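Local structure of 5'-Methylthioadenosine Nucleosidase (Arabidopsis thaliana, 3LGS) at residues Ile111-Thr116 / Val217-Ala222; Gly118-Lys123 / Asp225-Asp230; Leu175-Ser180 / Leu198-Gly203. The protein is a plant nucleosidase of the phosphorylase superfamily, an alpha/beta protein whose central mixed beta sheet carries its ligand pocket near the strand ends. One frame throughout, in Å; residues are numbered along the deposited sequence. Where two conformers were deposited one is given.

Contact 1. Residues Ile111-Thr116 / Val217-Ala222; sequences IINAGT and VVFLKA. With SAH (S-adenosyl-L-homocysteine), chain E.
Ile112 fits the gap between two side chains of the neighbouring strand: its CG1 lies alongside Val218 CG2 at 3.5 Å, while its CG2 crosses over to rest 3.9 Å from Leu220 CG. A branch at CB suits this place, because one residue can meet both neighbours; helix 233-259 packs on Ile112, and strand 28-32 flanks it. Ala114 offers only a low methyl bump beside Leu220, whose CG and CD1 turn to Ile112. The strands run parallel and in register through the central mixed sheet, with alternate residues facing opposite ways and backbone bonds such as Asn113 N to Val218 O (2.9 Å) joining them. On the other face the Asn113 amide stands nearly upright to the Phe219 ring, planes 81° apart, with OD1 at the ring edge. Lys221 bends at its second torsion (chi2 -69°), bringing its ammonium back past Gly115, which has no side chain on that face. There NZ donates to Asn113 OD1 at 2.9 Å from above the amide plane, and salt bridges to Asp200 and Glu202 hold the buried charge; Asn113 ND2 binds Val32 O and Glu202. Thr116 OG1 lies 2.6 Å from O4' of S-adenosyl-L-homocysteine and close to Glu38, two acceptors competing for its proton.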
loop_
_atom_site.group_PDB
_atom_site.type_symbol
_atom_site.label_atom_id
_atom_site.label_comp_id
_atom_site.label_asym_id
_atom_site.label_seq_id
_atom_site.Cartn_x
_atom_site.Cartn_y
_atom_site.Cartn_z
ATOM N N ILE A 111 -15.677 -8.606 4.648
ATOM C CA ILE A 111 -14.267 -8.867 4.933
ATOM C C ILE A 111 -14.031 -8.722 6.425
ATOM O O ILE A 111 -14.548 -7.816 7.050
ATOM C CB ILE A 111 -13.323 -7.927 4.125
ATOM C CG1 ILE A 111 -13.425 -8.228 2.635
ATOM C CG2 ILE A 111 -11.855 -8.086 4.549
ATOM C CD1 ILE A 111 -12.822 -7.156 1.778
ATOM N N ILE A 112 -13.267 -9.627 7.005
ATOM C CA ILE A 112 -12.802 -9.416 8.362
ATOM C C ILE A 112 -11.290 -9.324 8.357
ATOM O O ILE A 112 -10.605 -10.235 7.890
ATOM C CB ILE A 112 -13.260 -10.500 9.340
ATOM C CG1 ILE A 112 -14.788 -10.607 9.334
ATOM C CG2 ILE A 112 -12.719 -10.186 10.746
ATOM C CD1 ILE A 112 -15.315 -11.951 9.854
ATOM N N ASN A 113 -10.791 -8.196 8.863
ATOM C CA ASN A 113 -9.367 -7.999 9.055
ATOM C C ASN A 113 -9.052 -8.323 10.512
ATOM O O ASN A 113 -9.362 -7.535 11.425
ATOM C CB ASN A 113 -8.953 -6.572 8.670
ATOM C CG ASN A 113 -7.504 -6.290 8.939
ATOM O OD1 ASN A 113 -7.150 -5.200 9.393
ATOM N ND2 ASN A 113 -6.644 -7.280 8.681
ATOM N N ALA A 114 -8.470 -9.505 10.704
ATOM C CA ALA A 114 -8.086 -10.029 12.012
ATOM C C ALA A 114 -6.574 -10.000 12.170
ATOM O O ALA A 114 -5.835 -10.423 11.280
ATOM C CB ALA A 114 -8.613 -11.439 12.211
ATOM N N GLY A 115 -6.116 -9.486 13.306
ATOM C CA GLY A 115 -4.689 -9.348 13.531
ATOM C C GLY A 115 -4.384 -8.911 14.935
ATOM O O GLY A 115 -5.271 -8.832 15.796
ATOM N N THR A 116 -3.106 -8.648 15.164
ATOM C CA THR A 116 -2.629 -8.183 16.447
ATOM C C THR A 116 -2.393 -6.692 16.338
ATOM O O THR A 116 -2.340 -6.143 15.235
ATOM C CB THR A 116 -1.323 -8.896 16.855
ATOM O OG1 THR A 116 -0.444 -8.982 15.722
ATOM C CG2 THR A 116 -1.626 -10.296 17.388
ATOM N N VAL A 217 -16.454 -4.092 5.739
ATOM C CA VAL A 217 -15.274 -4.574 6.449
ATOM C C VAL A 217 -15.442 -4.376 7.954
ATOM O O VAL A 217 -15.938 -3.330 8.408
ATOM C CB VAL A 217 -13.958 -3.944 5.878
ATOM C CG1 VAL A 217 -13.943 -2.450 6.067
ATOM C CG2 VAL A 217 -12.736 -4.604 6.477
ATOM N N VAL A 218 -15.069 -5.397 8.716
ATOM C CA VAL A 218 -15.018 -5.306 10.179
ATOM C C VAL A 218 -13.626 -5.758 10.654
ATOM O O VAL A 218 -12.945 -6.531 9.967
ATOM C CB VAL A 218 -16.137 -6.141 10.897
ATOM C CG1 VAL A 218 -17.507 -5.816 10.377
ATOM C CG2 VAL A 218 -15.909 -7.586 10.726
ATOM N N PHE A 219 -13.210 -5.287 11.828
ATOM C CA PHE A 219 -11.849 -5.506 12.275
ATOM C C PHE A 219 -11.806 -6.182 13.647
ATOM O O PHE A 219 -12.487 -5.751 14.583
ATOM C CB PHE A 219 -11.099 -4.179 12.368
ATOM C CG PHE A 219 -11.049 -3.403 11.098
ATOM C CD1 PHE A 219 -12.115 -2.616 10.705
ATOM C CD2 PHE A 219 -9.905 -3.429 10.307
ATOM C CE1 PHE A 219 -12.058 -1.881 9.529
ATOM C CE2 PHE A 219 -9.832 -2.694 9.135
ATOM C CZ PHE A 219 -10.912 -1.918 8.743
ATOM N N LEU A 220 -11.000 -7.232 13.759
ATOM C CA LEU A 220 -10.735 -7.857 15.051
ATOM C C LEU A 220 -9.262 -7.678 15.302
ATOM O O LEU A 220 -8.434 -8.241 14.566
ATOM C CB LEU A 220 -11.085 -9.349 15.032
ATOM C CG LEU A 220 -12.525 -9.699 14.657
ATOM C CD1 LEU A 220 -12.673 -11.209 14.580
ATOM C CD2 LEU A 220 -13.505 -9.126 15.647
ATOM N N LYS A 221 -8.959 -6.892 16.332
ATOM C CA LYS A 221 -7.611 -6.493 16.691
ATOM C C LYS A 221 -7.309 -6.913 18.144
ATOM O O LYS A 221 -7.950 -6.463 19.097
ATOM C CB LYS A 221 -7.456 -4.964 16.520
ATOM C CG LYS A 221 -7.726 -4.454 15.082
ATOM C CD LYS A 221 -6.609 -4.921 14.142
ATOM C CE LYS A 221 -6.865 -4.616 12.694
ATOM N NZ LYS A 221 -5.686 -5.033 11.870
ATOM N N ALA A 222 -6.331 -7.789 18.292
ATOM C CA ALA A 222 -5.995 -8.391 19.571
ATOM C C ALA A 222 -4.704 -7.755 20.082
ATOM O O ALA A 222 -3.684 -7.760 19.385
ATOM C CB ALA A 222 -5.823 -9.888 19.386
HETATM C "C4'" SAH E . 1.879 -7.333 13.507
HETATM O "O4'" SAH E . 0.966 -7.059 14.576
HETATM C "C3'" SAH E . 1.930 -6.085 12.641
HETATM O "O3'" SAH E . 1.575 -6.410 11.287
HETATM C "C2'" SAH E . 0.917 -5.117 13.235
HETATM O "O2'" SAH E . -0.232 -5.013 12.374
HETATM C "C1'" SAH E . 0.487 -5.708 14.562
HETATM N N9 SAH E . 0.965 -4.922 15.746
HETATM C C8 SAH E . 1.115 -5.416 16.995
HETATM N N7 SAH E . 1.548 -4.461 17.856
HETATM C C5 SAH E . 1.685 -3.319 17.166
HETATM C C6 SAH E . 2.113 -1.929 17.474
HETATM N N6 SAH E . 2.503 -1.547 18.721
HETATM N N1 SAH E . 2.120 -1.042 16.457
HETATM C C2 SAH E . 1.755 -1.400 15.219
HETATM N N3 SAH E . 1.354 -2.636 14.876
HETATM C C4 SAH E . 1.298 -3.632 15.782
HETATM O O HOH W 1 -3.326 -6.433 12.828
#

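Contact 2. Residues Gly118-Lys123 / Asp225-Asp230; sequences GGFKVK and DLVDGD. With ADE (adenine), chain F; SAH (S-adenosyl-L-homocysteine), chain E.
The Phe120 ring carries Val227 over one face: the CB of the valine sits 4.1 Å from the ring centroid and 19° off the ring normal, a CH-pi contact, and its CG1 presses on Phe120 CZ at 3.6 Å toward the rim. The carboxylate of Asp228 approaches the same ring obliquely, the two planes turned 70° apart. The branched side chain of valine serves two neighbours, since CG1 goes to the ring and CG2 to adenine N6. The second flat group, the carboxylate of Asp228, faces the backbone of 121-122 as a two-pronged acceptor: OD1 takes the N-H of Lys121 at 2.8 Å and OD2 that of Val122 at 3.1 Å, each through its syn lone pair. Two bonds fix the rotation of the group and hold the start of the 3-10 segment 121-123. The contact lies where two parallel strands of the sheet come to their ends, and a type I turn from Leu226 to Gly229 sets Asp228 opposite the 3-10 segment. Gly119 joins the chains on both its polar atoms, N donating to Asp225 O and O accepting from Val227 N, while the CG of Lys121 slants across the Asp228 carboxylate and its ammonium heads elsewhere. A third flat group, the carboxylate of Asp225, belongs to the pocket: with CG between its backbone N and carbonyl carbon (chi1 54°), it puts OD2 2.8 Å from adenine N7 and OD1 3.0 Å from N6. Glycine suits position 118, whose CB side is taken up by adenine N6, Asp225 and Val227; Gly118 N lies 3.1 Å from N7.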
loop_
_atom_site.group_PDB
_atom_site.type_symbol
_atom_site.label_atom_id
_atom_site.label_comp_id
_atom_site.label_asym_id
_atom_site.label_seq_id
_atom_site.Cartn_x
_atom_site.Cartn_y
_atom_site.Cartn_z
ATOM N N GLY A 118 -1.076 -2.983 18.961
ATOM C CA GLY A 118 -0.715 -2.400 20.242
ATOM C C GLY A 118 -1.946 -1.717 20.795
ATOM O O GLY A 118 -2.866 -1.385 20.044
ATOM N N GLY A 119 -1.965 -1.498 22.101
ATOM C CA GLY A 119 -3.105 -0.869 22.772
ATOM C C GLY A 119 -2.634 0.184 23.751
ATOM O O GLY A 119 -1.526 0.099 24.271
ATOM N N PHE A 120 -3.465 1.200 23.973
ATOM C CA PHE A 120 -3.189 2.212 24.974
ATOM C C PHE A 120 -3.956 1.896 26.252
ATOM O O PHE A 120 -5.201 1.923 26.268
ATOM C CB PHE A 120 -3.544 3.612 24.436
ATOM C CG PHE A 120 -2.583 4.114 23.389
ATOM C CD1 PHE A 120 -1.479 4.875 23.748
ATOM C CD2 PHE A 120 -2.768 3.798 22.043
ATOM C CE1 PHE A 120 -0.576 5.324 22.778
ATOM C CE2 PHE A 120 -1.878 4.243 21.080
ATOM C CZ PHE A 120 -0.781 5.013 21.448
ATOM N N LYS A 121 -3.228 1.595 27.326
ATOM C CA LYS A 121 -3.886 1.262 28.584
ATOM C C LYS A 121 -4.724 2.421 29.121
ATOM O O LYS A 121 -5.753 2.175 29.755
ATOM C CB LYS A 121 -2.915 0.731 29.644
ATOM C CG LYS A 121 -1.996 1.766 30.241
ATOM C CD LYS A 121 -1.291 1.210 31.476
ATOM C CE LYS A 121 -0.358 2.265 32.077
ATOM N NZ LYS A 121 0.081 1.882 33.468
ATOM N N VAL A 122 -4.308 3.663 28.847
ATOM C CA VAL A 122 -5.086 4.846 29.241
ATOM C C VAL A 122 -6.450 4.837 28.544
ATOM O O VAL A 122 -7.401 5.465 29.006
ATOM C CB VAL A 122 -4.312 6.188 28.968
ATOM C CG1 VAL A 122 -4.313 6.560 27.475
ATOM C CG2 VAL A 122 -4.876 7.333 29.803
ATOM N N LYS A 123 -6.540 4.120 27.426
ATOM C CA LYS A 123 -7.781 4.088 26.650
ATOM C C LYS A 123 -8.603 2.843 26.983
ATOM O O LYS A 123 -9.617 2.573 26.350
ATOM C CB LYS A 123 -7.480 4.192 25.155
ATOM C CG LYS A 123 -6.936 5.556 24.698
ATOM C CD LYS A 123 -7.942 6.694 24.909
ATOM C CE LYS A 123 -9.218 6.503 24.078
ATOM N NZ LYS A 123 -10.153 7.673 24.153
ATOM N N ASP A 225 0.673 -5.774 23.067
ATOM C CA ASP A 225 1.584 -4.894 23.802
ATOM C C ASP A 225 0.951 -3.542 24.078
ATOM O O ASP A 225 0.142 -3.041 23.272
ATOM C CB ASP A 225 2.848 -4.654 22.995
ATOM C CG ASP A 225 2.546 -4.149 21.600
ATOM O OD1 ASP A 225 2.503 -2.913 21.405
ATOM O OD2 ASP A 225 2.317 -4.992 20.714
ATOM N N LEU A 226 1.343 -2.957 25.208
ATOM C CA LEU A 226 0.871 -1.632 25.621
ATOM C C LEU A 226 1.842 -0.530 25.194
ATOM O O LEU A 226 2.990 -0.438 25.681
ATOM C CB LEU A 226 0.576 -1.596 27.130
ATOM C CG LEU A 226 -0.433 -2.671 27.591
ATOM C CD1 LEU A 226 -0.548 -2.777 29.138
ATOM C CD2 LEU A 226 -1.806 -2.423 26.957
ATOM N N VAL A 227 1.367 0.295 24.259
ATOM C CA VAL A 227 2.182 1.343 23.673
ATOM C C VAL A 227 2.562 2.372 24.740
ATOM O O VAL A 227 3.612 3.015 24.647
ATOM C CB VAL A 227 1.491 1.991 22.429
ATOM C CG1 VAL A 227 2.296 3.180 21.914
ATOM C CG2 VAL A 227 1.316 0.956 21.323
ATOM N N ASP A 228 1.711 2.487 25.761
ATOM C CA ASP A 228 1.973 3.343 26.919
ATOM C C ASP A 228 2.345 2.544 28.194
ATOM O O ASP A 228 2.263 3.043 29.311
ATOM C CB ASP A 228 0.783 4.289 27.163
ATOM C CG ASP A 228 -0.529 3.551 27.372
ATOM O OD1 ASP A 228 -0.575 2.317 27.218
ATOM O OD2 ASP A 228 -1.532 4.213 27.686
ATOM N N GLY A 229 2.771 1.302 28.006
ATOM C CA GLY A 229 3.273 0.476 29.105
ATOM C C GLY A 229 4.770 0.665 29.286
ATOM O O GLY A 229 5.353 1.585 28.718
ATOM N N ASP A 230 5.391 -0.204 30.075
ATOM C CA ASP A 230 6.816 -0.068 30.405
ATOM C C ASP A 230 7.748 -1.045 29.684
ATOM O O ASP A 230 8.934 -1.102 29.993
ATOM C CB ASP A 230 7.034 -0.155 31.926
ATOM C CG ASP A 230 6.579 -1.481 32.528
ATOM O OD1 ASP A 230 5.935 -2.292 31.844
ATOM O OD2 ASP A 230 6.866 -1.705 33.719
HETATM N N9 ADE F . 1.081 -4.739 16.007
HETATM C C8 ADE F . 1.202 -5.166 17.303
HETATM N N7 ADE F . 1.598 -4.225 18.124
HETATM C C5 ADE F . 1.753 -3.114 17.319
HETATM C C6 ADE F . 2.160 -1.791 17.589
HETATM N N6 ADE F . 2.507 -1.352 18.807
HETATM N N1 ADE F . 2.211 -0.935 16.550
HETATM C C2 ADE F . 1.879 -1.380 15.338
HETATM N N3 ADE F . 1.479 -2.592 14.967
HETATM C C4 ADE F . 1.437 -3.419 16.015
HETATM C "C4'" SAH E . 1.879 -7.333 13.507
HETATM O "O4'" SAH E . 0.966 -7.059 14.576
HETATM C "C3'" SAH E . 1.930 -6.085 12.641
HETATM O "O3'" SAH E . 1.575 -6.410 11.287
HETATM C "C2'" SAH E . 0.917 -5.117 13.235
HETATM O "O2'" SAH E . -0.232 -5.013 12.374
HETATM C "C1'" SAH E . 0.487 -5.708 14.562
HETATM N N9 SAH E . 0.965 -4.922 15.746
HETATM C C8 SAH E . 1.115 -5.416 16.995
HETATM N N7 SAH E . 1.548 -4.461 17.856
HETATM C C5 SAH E . 1.685 -3.319 17.166
HETATM C C6 SAH E . 2.113 -1.929 17.474
HETATM N N6 SAH E . 2.503 -1.547 18.721
HETATM N N1 SAH E . 2.120 -1.042 16.457
HETATM C C2 SAH E . 1.755 -1.400 15.219
HETATM N N3 SAH E . 1.354 -2.636 14.876
HETATM C C4 SAH E . 1.298 -3.632 15.782
#

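Contact 3. Residues Leu175-Ser180 / Leu198-Gly203; sequences LSTGDS and LKDMEG. With SAH (S-adenosyl-L-homocysteine), chain E; ADE (adenine), chain F.
Leu175 spreads its two methyls against the carboxylate of Asp200, crossing it at about a right angle, with CD1 3.5 Å from Asp200 CG; the leucine thus shields one side of a buried acid. The strands are the parallel pair of a beta-alpha-beta unit, 172-177 and 198-200, linked through helix 185-194 and joined by bonds such as Ser176 N to Leu198 O. Asp200 is gripped from several sides. Thr177 OG1 donates to its OD1 at 2.6 Å through the syn lone pair, while OD2 takes Gly203 N at 2.9 Å and, weakly, Glu202 N, forming an Asx motif where helix 203-212 starts. Threonine suits this junction, for its hydroxyl also accepts from Ala204 N, and Gly203, lacking a side chain, lets Leu175 CD2 approach its CA. Lys199 runs fully extended until its last torsion turns (chi4 -66°), sending NZ to Ser180 O at 3.0 Å and to Asp182 O, beside N1 of adenine. Adenine and the adenine moiety of S-adenosyl-L-homocysteine overlap there, so they are alternative occupants. Ser180 OG bonds to Arg142 N of the second subunit, whose Ile143 packs on Met201. The flexible thioether of Met201 lies along the ribose, SD 3.3 Å from C3' of S-adenosyl-L-homocysteine, and Met201 N donates to O2' of that ligand at 3.0 Å.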
loop_
_atom_site.group_PDB
_atom_site.type_symbol
_atom_site.label_atom_id
_atom_site.label_comp_id
_atom_site.label_asym_id
_atom_site.label_seq_id
_atom_site.Cartn_x
_atom_site.Cartn_y
_atom_site.Cartn_z
ATOM N N LEU A 175 -8.987 2.582 15.588
ATOM C CA LEU A 175 -7.691 2.020 15.201
ATOM C C LEU A 175 -6.877 3.033 14.409
ATOM O O LEU A 175 -7.404 3.701 13.518
ATOM C CB LEU A 175 -7.871 0.724 14.392
ATOM C CG LEU A 175 -6.626 0.040 13.803
ATOM C CD1 LEU A 175 -5.834 -0.707 14.845
ATOM C CD2 LEU A 175 -7.018 -0.909 12.687
ATOM N N SER A 176 -5.591 3.133 14.729
ATOM C CA SER A 176 -4.673 3.970 13.965
ATOM C C SER A 176 -3.565 3.164 13.274
ATOM O O SER A 176 -2.754 2.515 13.947
ATOM C CB SER A 176 -4.076 5.048 14.867
ATOM O OG SER A 176 -3.398 5.997 14.074
ATOM N N THR A 177 -3.509 3.255 11.939
ATOM C CA THR A 177 -2.608 2.445 11.080
ATOM C C THR A 177 -1.353 3.174 10.571
ATOM O O THR A 177 -1.402 4.360 10.250
ATOM C CB THR A 177 -3.381 1.917 9.843
ATOM O OG1 THR A 177 -4.441 1.045 10.275
ATOM C CG2 THR A 177 -2.445 1.161 8.860
ATOM N N GLY A 178 -0.249 2.434 10.479
ATOM C CA GLY A 178 1.030 2.942 10.023
ATOM C C GLY A 178 1.988 1.790 9.749
ATOM O O GLY A 178 1.856 0.704 10.329
ATOM N N ASP A 179 2.960 2.003 8.874
ATOM C CA ASP A 179 3.810 0.889 8.446
ATOM C C ASP A 179 4.979 0.608 9.394
ATOM O O ASP A 179 5.833 -0.215 9.075
ATOM C CB ASP A 179 4.321 1.107 7.021
ATOM C CG ASP A 179 3.299 0.744 5.985
ATOM O OD1 ASP A 179 3.165 -0.475 5.702
ATOM O OD2 ASP A 179 2.642 1.676 5.448
ATOM N N SER A 180 5.004 1.285 10.541
ATOM C CA SER A 180 6.043 1.054 11.539
ATOM C C SER A 180 5.516 0.417 12.833
ATOM O O SER A 180 4.487 0.820 13.361
ATOM C CB SER A 180 6.807 2.342 11.849
ATOM O OG SER A 180 7.432 2.867 10.682
ATOM N N LEU A 198 -6.225 1.752 19.619
ATOM C CA LEU A 198 -5.451 0.664 19.017
ATOM C C LEU A 198 -4.507 1.152 17.911
ATOM O O LEU A 198 -4.866 2.049 17.160
ATOM C CB LEU A 198 -6.412 -0.382 18.454
ATOM C CG LEU A 198 -7.494 -0.917 19.397
ATOM C CD1 LEU A 198 -8.615 -1.628 18.630
ATOM C CD2 LEU A 198 -6.925 -1.854 20.475
ATOM N N LYS A 199 -3.333 0.533 17.808
ATOM C CA LYS A 199 -2.309 0.832 16.785
ATOM C C LYS A 199 -1.897 -0.444 16.012
ATOM O O LYS A 199 -1.538 -1.465 16.618
ATOM C CB LYS A 199 -1.090 1.466 17.466
ATOM C CG LYS A 199 0.059 1.865 16.558
ATOM C CD LYS A 199 1.198 2.472 17.352
ATOM C CE LYS A 199 2.353 2.881 16.446
ATOM N NZ LYS A 199 3.021 1.694 15.785
ATOM N N ASP A 200 -1.951 -0.400 14.678
ATOM C CA ASP A 200 -1.620 -1.581 13.886
ATOM C C ASP A 200 -0.864 -1.201 12.615
ATOM O O ASP A 200 -0.461 -0.047 12.469
ATOM C CB ASP A 200 -2.880 -2.403 13.578
ATOM C CG ASP A 200 -3.612 -1.910 12.359
ATOM O OD1 ASP A 200 -3.576 -0.679 12.088
ATOM O OD2 ASP A 200 -4.207 -2.762 11.660
ATOM N N MET A 201 -0.670 -2.163 11.706
ATOM C CA MET A 201 0.103 -1.920 10.483
ATOM C C MET A 201 -0.603 -2.117 9.118
ATOM O O MET A 201 0.060 -2.015 8.083
ATOM C CB MET A 201 1.411 -2.715 10.537
ATOM C CG MET A 201 2.363 -2.278 11.657
ATOM S SD MET A 201 3.742 -3.417 11.935
ATOM C CE MET A 201 4.602 -3.234 10.372
ATOM N N GLU A 202 -1.921 -2.368 9.098
ATOM C CA GLU A 202 -2.633 -2.611 7.836
ATOM C C GLU A 202 -4.056 -2.055 7.796
ATOM O O GLU A 202 -4.569 -1.713 6.726
ATOM C CB GLU A 202 -2.653 -4.119 7.498
ATOM C CG GLU A 202 -3.654 -4.983 8.289
ATOM C CD GLU A 202 -3.000 -5.829 9.368
ATOM O OE1 GLU A 202 -1.781 -5.684 9.586
ATOM O OE2 GLU A 202 -3.700 -6.651 9.997
ATOM N N GLY A 203 -4.694 -1.993 8.957
ATOM C CA GLY A 203 -6.119 -1.693 9.065
ATOM C C GLY A 203 -6.726 -0.637 8.158
ATOM O O GLY A 203 -7.725 -0.895 7.473
HETATM C "C4'" SAH E . 1.879 -7.333 13.507
HETATM O "O4'" SAH E . 0.966 -7.059 14.576
HETATM C "C3'" SAH E . 1.930 -6.085 12.641
HETATM O "O3'" SAH E . 1.575 -6.410 11.287
HETATM C "C2'" SAH E . 0.917 -5.117 13.235
HETATM O "O2'" SAH E . -0.232 -5.013 12.374
HETATM C "C1'" SAH E . 0.487 -5.708 14.562
HETATM N N9 SAH E . 0.965 -4.922 15.746
HETATM C C8 SAH E . 1.115 -5.416 16.995
HETATM N N7 SAH E . 1.548 -4.461 17.856
HETATM C C5 SAH E . 1.685 -3.319 17.166
HETATM C C6 SAH E . 2.113 -1.929 17.474
HETATM N N6 SAH E . 2.503 -1.547 18.721
HETATM N N1 SAH E . 2.120 -1.042 16.457
HETATM C C2 SAH E . 1.755 -1.400 15.219
HETATM N N3 SAH E . 1.354 -2.636 14.876
HETATM C C4 SAH E . 1.298 -3.632 15.782
HETATM N N9 ADE F . 1.081 -4.739 16.007
HETATM C C8 ADE F . 1.202 -5.166 17.303
HETATM N N7 ADE F . 1.598 -4.225 18.124
HETATM C C5 ADE F . 1.753 -3.114 17.319
HETATM C C6 ADE F . 2.160 -1.791 17.589
HETATM N N6 ADE F . 2.507 -1.352 18.807
HETATM N N1 ADE F . 2.211 -0.935 16.550
HETATM C C2 ADE F . 1.879 -1.380 15.338
HETATM N N3 ADE F . 1.479 -2.592 14.967
HETATM C C4 ADE F . 1.437 -3.419 16.015
HETATM O O HOH W 2 1.810 1.442 13.246
#

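In the fold
All three contacts reach the same mixed sheet, contact 2 where two of its strands end. Strand 110-119 serves contact 1 and then contact 2 further along, their centres about 19 Å apart, and it neighbours both 217-224 and 198-200. Contact 3 stands off to one side and forms a triangle with the other two, its centre about 12 Å from that of contact 1 and 14 Å from that of contact 2. Along the chain the segments of contacts 1 and 2 alternate, and contact 3 is nested inside the loops closed by both. Direct links exist: Phe219 of contact 1 packs on Gly203 of contact 3, and Gly118 N of contact 2 probably bonds to Lys199 O. Thus distant sequence pieces converge around a single ligand pocket, which all three line.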